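Local coordinates for protein glutathione S-transferase (Rhodospirillum rubrum F11, PDB 4O7H) that probably transfers glutathione to electrophilic substrates, as a dimeric glutathione S-transferase with a thioredoxin-like N-terminal domain, at residues G8-A13 against G48-L53; A13-V18 against D63-C68. All blocks are in the same frame, centred on the assembly; numbering follows the deposited sequence.

Interaction 1 (G8-A13 against G48-L53)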
ATOM      1  N   GLY A   8      18.031   6.676   2.815  1.00 12.77           N
ATOM      2  CA  GLY A   8      17.440   7.904   3.321  1.00 13.31           C
ATOM      3  C   GLY A   8      16.321   8.466   2.488  1.00 12.93           C
ATOM      4  O   GLY A   8      15.532   9.269   3.003  1.00 13.46           O
ATOM      5  N   LEU A   9      16.205   8.096   1.213  1.00 13.18           N
ATOM      6  CA  LEU A   9      15.159   8.651   0.397  1.00 13.81           C
ATOM      7  C   LEU A   9      13.851   7.869   0.447  1.00 12.12           C
ATOM      8  O   LEU A   9      12.917   8.199  -0.224  1.00 13.90           O
ATOM      9  CB  LEU A   9      15.645   8.682  -1.062  1.00 16.40           C
ATOM     10  CG  LEU A   9      16.825   9.633  -1.264  1.00 19.65           C
ATOM     11  CD1 LEU A   9      17.099   9.694  -2.755  1.00 22.74           C
ATOM     12  CD2 LEU A   9      16.479  11.019  -0.757  1.00 23.80           C
ATOM     13  N   SER A  10      13.807   6.808   1.235  1.00 11.31           N
ATOM     14  CA  SER A  10      12.639   5.933   1.252  1.00 10.59           C
ATOM     15  C   SER A  10      11.736   6.296   2.430  1.00 10.29           C
ATOM     16  O   SER A  10      12.166   6.132   3.569  1.00 10.38           O
ATOM     17  CB  SER A  10      13.091   4.482   1.457  1.00 11.69           C
ATOM     18  OG  SER A  10      11.969   3.597   1.763  1.00 11.59           O
ATOM     19  N   PRO A  11      10.499   6.749   2.169  1.00 10.36           N
ATOM     20  CA  PRO A  11       9.617   7.006   3.304  1.00 10.33           C
ATOM     21  C   PRO A  11       9.300   5.774   4.106  1.00  9.18           C
ATOM     22  O   PRO A  11       9.174   5.867   5.333  1.00  9.26           O
ATOM     23  CB  PRO A  11       8.367   7.587   2.675  1.00 10.95           C
ATOM     24  CG  PRO A  11       8.448   7.243   1.227  1.00 11.54           C
ATOM     25  CD  PRO A  11       9.875   7.116   0.884  1.00 10.85           C
ATOM     26  N   ALA A  12       9.124   4.643   3.453  1.00  8.69           N
ATOM     27  CA  ALA A  12       8.830   3.435   4.174  1.00  9.52           C
ATOM     28  C   ALA A  12       9.963   3.004   5.088  1.00  8.76           C
ATOM     29  O   ALA A  12       9.764   2.531   6.196  1.00  9.69           O
ATOM     30  CB  ALA A  12       8.506   2.315   3.204  1.00  9.88           C
ATOM     31  N   ALA A  13      11.180   3.139   4.592  1.00  9.00           N
ATOM     32  CA  ALA A  13      12.337   2.790   5.396  1.00  8.78           C
ATOM     33  C   ALA A  13      12.507   3.739   6.557  1.00  8.46           C
ATOM     34  O   ALA A  13      12.806   3.288   7.683  1.00  9.23           O
ATOM     35  CB  ALA A  13      13.598   2.714   4.536  1.00  9.96           C
ATOM     36  N   GLY A  48      13.199  -5.682  -4.973  1.00 11.38           N
ATOM     37  CA  GLY A  48      14.357  -4.784  -5.110  1.00 13.00           C
ATOM     38  C   GLY A  48      14.154  -3.444  -4.435  1.00 14.12           C
ATOM     39  O   GLY A  48      14.715  -2.424  -4.876  1.00 16.02           O
ATOM     40  N   GLU A  49      13.356  -3.456  -3.366  1.00 12.64           N
ATOM     41  CA  GLU A  49      13.099  -2.252  -2.589  1.00 13.51           C
ATOM     42  C   GLU A  49      13.609  -2.387  -1.173  1.00 11.87           C
ATOM     43  O   GLU A  49      13.674  -3.499  -0.644  1.00 12.06           O
ATOM     44  CB  GLU A  49      11.602  -2.011  -2.495  1.00 15.22           C
ATOM     45  CG  GLU A  49      10.867  -1.964  -3.830  1.00 18.82           C
ATOM     46  CD  GLU A  49      10.844  -0.624  -4.495  1.00 23.59           C
ATOM     47  OE1 GLU A  49      11.675   0.276  -4.119  1.00 25.19           O
ATOM     48  OE2 GLU A  49       9.952  -0.463  -5.397  1.00 25.39           O
ATOM     49  N   VAL A  50      13.905  -1.233  -0.561  1.00 11.63           N
ATOM     50  CA  VAL A  50      13.968  -1.118   0.870  1.00 11.31           C
ATOM     51  C   VAL A  50      12.596  -0.639   1.428  1.00 10.53           C
ATOM     52  O   VAL A  50      11.839   0.017   0.709  1.00 11.17           O
ATOM     53  CB  VAL A  50      15.081  -0.169   1.345  1.00 11.27           C
ATOM     54  CG1 VAL A  50      16.439  -0.776   0.999  1.00 12.82           C
ATOM     55  CG2 VAL A  50      14.902   1.231   0.743  1.00 11.06           C
ATOM     56  N   PRO A  51      12.294  -0.931   2.696  1.00 10.25           N
ATOM     57  CA  PRO A  51      13.076  -1.617   3.738  1.00  9.70           C
ATOM     58  C   PRO A  51      12.988  -3.121   3.712  1.00  9.85           C
ATOM     59  O   PRO A  51      12.003  -3.727   3.232  1.00 10.08           O
ATOM     60  CB  PRO A  51      12.463  -1.121   5.037  1.00  9.96           C
ATOM     61  CG  PRO A  51      11.022  -0.864   4.668  1.00  9.78           C
ATOM     62  CD  PRO A  51      11.029  -0.392   3.247  1.00 10.28           C
ATOM     63  N   VAL A  52      14.056  -3.737   4.235  1.00  9.84           N
ATOM     64  CA  VAL A  52      14.048  -5.160   4.533  1.00 10.18           C
ATOM     65  C   VAL A  52      14.628  -5.330   5.950  1.00 10.00           C
ATOM     66  O   VAL A  52      15.740  -4.817   6.227  1.00 10.57           O
ATOM     67  CB  VAL A  52      14.929  -5.952   3.543  1.00 10.79           C
ATOM     68  CG1 VAL A  52      14.921  -7.423   3.888  1.00 10.96           C
ATOM     69  CG2 VAL A  52      14.403  -5.757   2.124  1.00 10.82           C
ATOM     70  N   LEU A  53      13.915  -6.034   6.806  1.00  9.89           N
ATOM     71  CA  LEU A  53      14.366  -6.354   8.156  1.00 11.03           C
ATOM     72  C   LEU A  53      14.880  -7.789   8.202  1.00 11.90           C
ATOM     73  O   LEU A  53      14.180  -8.713   7.726  1.00 10.90           O
ATOM     74  CB  LEU A  53      13.229  -6.182   9.146  1.00 11.27           C
ATOM     75  CG  LEU A  53      13.481  -6.467  10.636  1.00 12.85           C
ATOM     76  CD1 LEU A  53      14.367  -5.395  11.251  1.00 13.86           C
ATOM     77  CD2 LEU A  53      12.168  -6.601  11.358  1.00 13.97           C
TER
HETATM   78  O   HOH W   1      11.288   2.561  -0.586  1.00 21.63           O
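Pro51 is the bump here, and Ala12 and Ala13, in the first turn of helix 11-22, supply the hollow. CB, CG and CD of its ring all touch that turn. CD lies against Ala12 CB at 3.7 Å and close to the backbone N of Ala13. CG faces the carbonyl oxygen of Ala12 and CA of Ala13, while Pro51 CB reaches the methyl CB of Ala13 at 4.0 Å. Small side chains at 12 and 13 let the proline come this close, with its CA 4.8 Å from that of Ala13.

Val50 fits beside the N-cap, against Ser10. Its CG2 branch, set between the backbone N and the carbonyl carbon, touches Ser10 CB at 3.8 Å, with Ala13 CB a looser 4.3 Å from the same CG2. The Ala13 methyl thus has Val50 CG2 and Pro51 CB as neighbours. Phe41 of helix 39-44 and His7 also pack on the Val50 side chain.

Ser10 is the N-cap. Its OG, anti to the backbone N (chi1 168°), turns back to accept from Ala13 N at 3.0 Å, and the N-H points at it fairly straight (160°). The same OG is 2.7 Å from a water, which donates to Val50 O at 2.9 Å. The peptide bond from Val50 to Pro51 is cis, the cis-proline turn of the thioredoxin fold.

No direct hydrogen bond joins the two segments. The chemistry therefore divides into apolar contact, made by carbons of Pro51, Val50, the two alanines and Ser10 CB, and a single water. That water gives the carbonyl of buried Val50 a donor, and through it Ser10 OG, already accepting from Ala13 N, stays tied to the residue just before the cis-proline.

Interaction 2 (A13-V18 against D63-C68)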
ATOM      1  N   ALA A  13      11.180   3.139   4.592  1.00  9.00           N
ATOM      2  CA  ALA A  13      12.337   2.790   5.396  1.00  8.78           C
ATOM      3  C   ALA A  13      12.507   3.739   6.557  1.00  8.46           C
ATOM      4  O   ALA A  13      12.806   3.288   7.683  1.00  9.23           O
ATOM      5  CB  ALA A  13      13.598   2.714   4.536  1.00  9.96           C
ATOM      6  N   ARG A  14      12.262   5.029   6.329  1.00  8.92           N
ATOM      7  CA  ARG A  14      12.265   5.971   7.442  1.00  8.80           C
ATOM      8  C   ARG A  14      11.276   5.542   8.488  1.00  9.52           C
ATOM      9  O   ARG A  14      11.578   5.547   9.696  1.00  9.00           O
ATOM     10  CB  ARG A  14      11.995   7.393   6.966  1.00  9.13           C
ATOM     11  CG  ARG A  14      13.131   8.054   6.177  1.00  9.25           C
ATOM     12  CD  ARG A  14      12.858   9.548   5.883  1.00  9.88           C
ATOM     13  NE  ARG A  14      14.078  10.108   5.305  1.00 11.68           N
ATOM     14  CZ  ARG A  14      14.599  11.294   5.589  1.00 11.96           C
ATOM     15  NH1 ARG A  14      13.963  12.161   6.345  1.00 12.02           N
ATOM     16  NH2 ARG A  14      15.793  11.600   5.090  1.00 12.13           N
ATOM     17  N   LYS A  15      10.071   5.204   8.057  1.00  9.44           N
ATOM     18  CA  LYS A  15       9.043   4.760   8.993  1.00 10.33           C
ATOM     19  C   LYS A  15       9.470   3.584   9.847  1.00  9.31           C
ATOM     20  O   LYS A  15       9.258   3.555  11.054  1.00  8.53           O
ATOM     21  CB  LYS A  15       7.711   4.463   8.292  1.00 12.94           C
ATOM     22  CG  LYS A  15       6.820   3.573   9.161  1.00 15.64           C
ATOM     23  CD  LYS A  15       5.410   3.601   8.749  1.00 19.63           C
ATOM     24  CE  LYS A  15       5.210   3.039   7.404  1.00 19.15           C
ATOM     25  NZ  LYS A  15       3.746   3.068   7.169  1.00 21.54           N
ATOM     26  N   VAL A  16      10.087   2.572   9.238  1.00  8.34           N
ATOM     27  CA  VAL A  16      10.530   1.423   9.995  1.00  8.49           C
ATOM     28  C   VAL A  16      11.637   1.790  11.005  1.00  9.00           C
ATOM     29  O   VAL A  16      11.617   1.339  12.142  1.00  9.15           O
ATOM     30  CB  VAL A  16      10.935   0.275   9.056  1.00  8.40           C
ATOM     31  CG1 VAL A  16      11.507  -0.894   9.846  1.00  8.47           C
ATOM     32  CG2 VAL A  16       9.724  -0.272   8.270  1.00  9.03           C
ATOM     33  N   ARG A  17      12.551   2.669  10.620  1.00  8.65           N
ATOM     34  CA  ARG A  17      13.561   3.115  11.517  1.00  9.70           C
ATOM     35  C   ARG A  17      12.932   3.788  12.757  1.00  8.53           C
ATOM     36  O   ARG A  17      13.347   3.537  13.888  1.00  8.91           O
ATOM     37  CB  ARG A  17      14.530   4.124  10.882  1.00 10.88           C
ATOM     38  CG  ARG A  17      15.385   3.547   9.778  1.00 11.13           C
ATOM     39  CD  ARG A  17      16.413   4.562   9.353  1.00 13.79           C
ATOM     40  NE  ARG A  17      17.507   4.614  10.336  1.00 14.12           N
ATOM     41  CZ  ARG A  17      18.564   5.421  10.188  1.00 14.39           C
ATOM     42  NH1 ARG A  17      18.626   6.249   9.158  1.00 16.15           N
ATOM     43  NH2 ARG A  17      19.582   5.353  11.045  1.00 16.68           N
ATOM     44  N   VAL A  18      11.988   4.681  12.527  1.00  8.76           N
ATOM     45  CA  VAL A  18      11.276   5.337  13.638  1.00  8.70           C
ATOM     46  C   VAL A  18      10.547   4.312  14.495  1.00  9.45           C
ATOM     47  O   VAL A  18      10.606   4.364  15.758  1.00  9.19           O
ATOM     48  CB  VAL A  18      10.371   6.466  13.141  1.00  8.90           C
ATOM     49  CG1 VAL A  18       9.537   7.038  14.312  1.00  8.71           C
ATOM     50  CG2 VAL A  18      11.169   7.542  12.405  1.00  9.50           C
ATOM     51  N   ASP A  63       8.838  -5.448   2.887  1.00 13.07           N
ATOM     52  CA  ASP A  63       7.715  -4.539   2.699  1.00 13.01           C
ATOM     53  C   ASP A  63       7.465  -3.784   3.996  1.00 12.23           C
ATOM     54  O   ASP A  63       7.384  -4.378   5.070  1.00 11.71           O
ATOM     55  CB  ASP A  63       6.371  -5.186   2.282  1.00 13.73           C
ATOM     56  CG  ASP A  63       5.250  -4.172   2.248  1.00 13.81           C
ATOM     57  OD1 ASP A  63       5.278  -3.292   1.378  1.00 13.79           O
ATOM     58  OD2 ASP A  63       4.329  -4.270   3.068  1.00 15.58           O
ATOM     59  N   GLY A  64       7.367  -2.462   3.891  1.00 12.53           N
ATOM     60  CA  GLY A  64       7.148  -1.620   5.072  1.00 12.27           C
ATOM     61  C   GLY A  64       5.944  -2.048   5.905  1.00 11.51           C
ATOM     62  O   GLY A  64       6.011  -2.094   7.142  1.00 10.95           O
ATOM     63  N   TRP A  65       4.806  -2.294   5.274  1.00 11.20           N
ATOM     64  CA  TRP A  65       3.630  -2.635   6.009  1.00 12.36           C
ATOM     65  C   TRP A  65       3.813  -3.992   6.659  1.00 10.56           C
ATOM     66  O   TRP A  65       3.502  -4.194   7.846  1.00 11.74           O
ATOM     67  CB  TRP A  65       2.374  -2.631   5.143  1.00 13.17           C
ATOM     68  CG  TRP A  65       1.882  -1.309   4.703  1.00 16.37           C
ATOM     69  CD1 TRP A  65       2.420  -0.068   4.932  1.00 18.65           C
ATOM     70  CD2 TRP A  65       0.718  -1.080   3.843  1.00 17.09           C
ATOM     71  NE1 TRP A  65       1.646   0.918   4.281  1.00 15.20           N
ATOM     72  CE2 TRP A  65       0.631   0.318   3.604  1.00 19.04           C
ATOM     73  CE3 TRP A  65      -0.226  -1.941   3.223  1.00 18.54           C
ATOM     74  CZ2 TRP A  65      -0.404   0.880   2.840  1.00 20.91           C
ATOM     75  CZ3 TRP A  65      -1.212  -1.403   2.512  1.00 20.67           C
ATOM     76  CH2 TRP A  65      -1.304  -0.004   2.288  1.00 21.74           C
ATOM     77  N   ALA A  66       4.318  -4.977   5.889  1.00 10.10           N
ATOM     78  CA  ALA A  66       4.577  -6.277   6.469  1.00 10.05           C
ATOM     79  C   ALA A  66       5.496  -6.196   7.681  1.00  9.73           C
ATOM     80  O   ALA A  66       5.274  -6.847   8.702  1.00  9.52           O
ATOM     81  CB  ALA A  66       5.213  -7.197   5.451  1.00 10.15           C
ATOM     82  N   ILE A  67       6.544  -5.375   7.581  1.00  9.05           N
ATOM     83  CA  ILE A  67       7.461  -5.182   8.721  1.00  9.15           C
ATOM     84  C   ILE A  67       6.738  -4.555   9.910  1.00  9.26           C
ATOM     85  O   ILE A  67       6.871  -5.024  11.031  1.00 10.85           O
ATOM     86  CB  ILE A  67       8.708  -4.346   8.342  1.00  9.42           C
ATOM     87  CG1 ILE A  67       9.582  -5.126   7.341  1.00  9.67           C
ATOM     88  CG2 ILE A  67       9.473  -3.978   9.585  1.00  9.18           C
ATOM     89  CD1 ILE A  67      10.597  -4.233   6.645  1.00 10.34           C
ATOM     90  N   CYS A  68       5.953  -3.515   9.674  1.00 10.07           N
ATOM     91  CA  CYS A  68       5.212  -2.857  10.756  1.00 10.39           C
ATOM     92  C   CYS A  68       4.235  -3.781  11.445  1.00 11.64           C
ATOM     93  O   CYS A  68       4.163  -3.817  12.698  1.00 10.56           O
ATOM     94  CB  CYS A  68       4.551  -1.598  10.242  1.00 11.41           C
ATOM     95  SG  CYS A  68       5.743  -0.263   9.897  1.00 12.68           S
TER
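Val16 and Ile67 carry the apolar part, their side chains crossing at about a right angle. Val16 CG1, anti to its backbone N (chi1 175°), meets Ile67 CG2 at 3.7 Å, and the other branch, CG2, lies 3.9 Å from that same Ile67 CG2. Cys68 puts its sulphur beside the stem of Lys15, with SG 4.0 Å from CD, and Val16 CG2 closes on it more loosely. Val16 CG2 also comes near the Gly64 carbonyl oxygen, at a point where the helix has no side chain.

The polar part is at the end of Lys15. A bend about CG-CD (chi3 65°) turns CE aside, and beyond it NZ comes to the edge of the Trp65 indole, near its plane and 4.1 Å from CD1. Both groups share a partner: Asp99 OD2 takes a salt bridge from Lys15 NZ and a hydrogen bond from Trp65 NE1, and Thr165 OG1 also binds NZ. Asp63 caps helix 64-74 through OD2, 2.9 Å from Ala66 N.

Segments 13-18 and 64-68 run nearly parallel, 12° apart, their axes 9.8 Å apart at closest. Val16 also rests on Leu4 of strand 3-6, Tyr161 of helix 161-175 covers Cys68, and Trp65 stacks on Trp65 of the second subunit.

Interaction 1 and interaction 2 lie about 7 Å apart, centre to centre, and share Ala13, whose position on helix 11-22 turns its methyl toward the cis-proline turn and away from helix 64-74. Pro51 bridges them, with CG 3.9 Å from Val16 CG2 and its carbonyl O 3.7 Å from Ile67 CD1. Arg14 adds a polar tie, its NE 2.8 Å from Gly8 O. Together they join helix 11-22 to the cis-proline turn and to helix 64-74, all within the thioredoxin-like domain. In glutathione S-transferases glutathione binds beside this cis-proline and the start of the first helix, so interaction 1 probably borders that site, and interaction 2 reaches the subunit interface.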